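Maltose/maltodextrin transport permease homologue (Bdellovibrio bacteriovorus HD100, PDB 6FFL) binds maltotriose through its MalE-like solute-binding domain, which is fused to a MalF-type permease that probably carries maltodextrins across the membrane. Local coordinates at residues 272-275 with 276-280. Numbering follows the deposited sequence.
Sequences YSLN and ANMKS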
loop_
_atom_site.group_PDB
_atom_site.type_symbol
_atom_site.label_atom_id
_atom_site.label_comp_id
_atom_site.label_asym_id
_atom_site.label_seq_id
_atom_site.Cartn_x
_atom_site.Cartn_y
_atom_site.Cartn_z
ATOM N N TYR A 272 -11.560 -7.462 0.628
ATOM C CA TYR A 272 -11.910 -8.794 1.103
ATOM C C TYR A 272 -12.112 -9.766 -0.053
ATOM O O TYR A 272 -12.696 -9.414 -1.084
ATOM C CB TYR A 272 -13.185 -8.737 1.951
ATOM C CG TYR A 272 -13.070 -7.856 3.188
ATOM C CD1 TYR A 272 -12.585 -8.380 4.385
ATOM C CD2 TYR A 272 -13.453 -6.519 3.159
ATOM C CE1 TYR A 272 -12.484 -7.601 5.520
ATOM C CE2 TYR A 272 -13.341 -5.718 4.290
ATOM C CZ TYR A 272 -12.855 -6.271 5.470
ATOM O OH TYR A 272 -12.733 -5.495 6.606
ATOM N N SER A 273 -11.618 -10.989 0.131
ATOM C CA SER A 273 -11.905 -12.108 -0.756
ATOM C C SER A 273 -12.437 -13.262 0.077
ATOM O O SER A 273 -12.117 -13.377 1.260
ATOM C CB SER A 273 -10.656 -12.576 -1.529
ATOM O OG SER A 273 -10.101 -11.535 -2.328
ATOM N N LEU A 274 -13.242 -14.120 -0.558
ATOM C CA LEU A 274 -13.803 -15.319 0.065
ATOM C C LEU A 274 -13.008 -16.562 -0.338
ATOM O O LEU A 274 -12.772 -16.792 -1.526
ATOM C CB LEU A 274 -15.266 -15.487 -0.349
ATOM C CG LEU A 274 -16.315 -14.512 0.195
ATOM C CD1 LEU A 274 -17.675 -14.845 -0.413
ATOM C CD2 LEU A 274 -16.407 -14.603 1.706
ATOM N N ASN A 275 -12.610 -17.363 0.654
ATOM C CA ASN A 275 -11.914 -18.623 0.415
ATOM C C ASN A 275 -12.764 -19.561 -0.435
ATOM O O ASN A 275 -13.967 -19.729 -0.202
ATOM C CB ASN A 275 -11.581 -19.274 1.763
ATOM C CG ASN A 275 -10.469 -20.308 1.676
ATOM O OD1 ASN A 275 -10.264 -20.942 0.644
ATOM N ND2 ASN A 275 -9.740 -20.480 2.780
ATOM N N ALA A 276 -12.127 -20.173 -1.431
ATOM C CA ALA A 276 -12.786 -21.257 -2.147
ATOM C C ALA A 276 -13.104 -22.425 -1.214
ATOM O O ALA A 276 -14.086 -23.146 -1.436
ATOM C CB ALA A 276 -11.895 -21.703 -3.306
ATOM N N ASN A 277 -12.284 -22.632 -0.177
ATOM C CA ASN A 277 -12.511 -23.669 0.836
ATOM C C ASN A 277 -13.441 -23.141 1.918
ATOM O O ASN A 277 -13.093 -22.176 2.603
ATOM C CB ASN A 277 -11.195 -24.079 1.508
ATOM C CG ASN A 277 -10.182 -24.640 0.545
ATOM O OD1 ASN A 277 -10.524 -25.429 -0.329
ATOM N ND2 ASN A 277 -8.913 -24.256 0.718
ATOM N N MET A 278 -14.588 -23.786 2.109
ATOM C CA MET A 278 -15.492 -23.475 3.211
ATOM C C MET A 278 -15.852 -24.771 3.921
ATOM O O MET A 278 -16.234 -25.749 3.270
ATOM C CB MET A 278 -16.765 -22.774 2.720
ATOM C CG MET A 278 -16.539 -21.415 2.089
ATOM S SD MET A 278 -16.324 -20.117 3.332
ATOM C CE MET A 278 -15.731 -18.786 2.301
ATOM N N LYS A 279 -15.739 -24.772 5.253
ATOM C CA LYS A 279 -15.959 -25.995 6.020
ATOM C C LYS A 279 -17.388 -26.501 5.900
ATOM O O LYS A 279 -17.623 -27.713 5.978
ATOM C CB LYS A 279 -15.629 -25.770 7.496
ATOM C CG LYS A 279 -14.168 -25.501 7.798
ATOM C CD LYS A 279 -13.988 -25.257 9.290
ATOM C CE LYS A 279 -12.730 -24.468 9.587
ATOM N NZ LYS A 279 -12.348 -24.601 11.019
ATOM N N SER A 280 -18.357 -25.605 5.737
ATOM C CA SER A 280 -19.754 -26.015 5.707
ATOM C C SER A 280 -20.582 -24.875 5.146
ATOM O O SER A 280 -20.102 -23.751 4.985
ATOM C CB SER A 280 -20.261 -26.400 7.099
ATOM O OG SER A 280 -20.583 -25.240 7.843
#
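N275 and N277 form an Asx turn where strand 266-274 gives way to the loop leading to helix 281-294, a worked example of how an asparagine can redirect a chain with its own side chain. A276 makes the bend: its helical backbone conformation turns the chain so that the N-H of N277 comes back toward the N275 amide. N277 then donates from its backbone N to N275 OD1 at 2.8 Å, a fairly straight bond that nevertheless arrives from above the carbonyl plane. N275 places the acceptor there by holding CG anti to its backbone N (chi1 -160°). The N277 CB rests 3.4 Å from the same N275 OD1, and the two side-chain amides are tilted 50° from each other. Both ND2 groups donate hydrogen bonds to S57 O; N275 ND2 also donates to P59 O and N277 ND2 to A53 O. M278 next bends at chi2 (-80°), folding its methyl CE back to 3.2 Å from N275 O, a carbonyl that accepts a hydrogen bond from R79 NE, and to 4.3 Å from L274 CB. Beyond it, S280 takes the N-cap of helix 281-294. Chemically, the largely buried N275 amide is engaged at both ends: OD1 closes the turn internally while ND2 ties it to the 57-59 loop, which should fix both the amide's rotation and the chain's exit from the sheet.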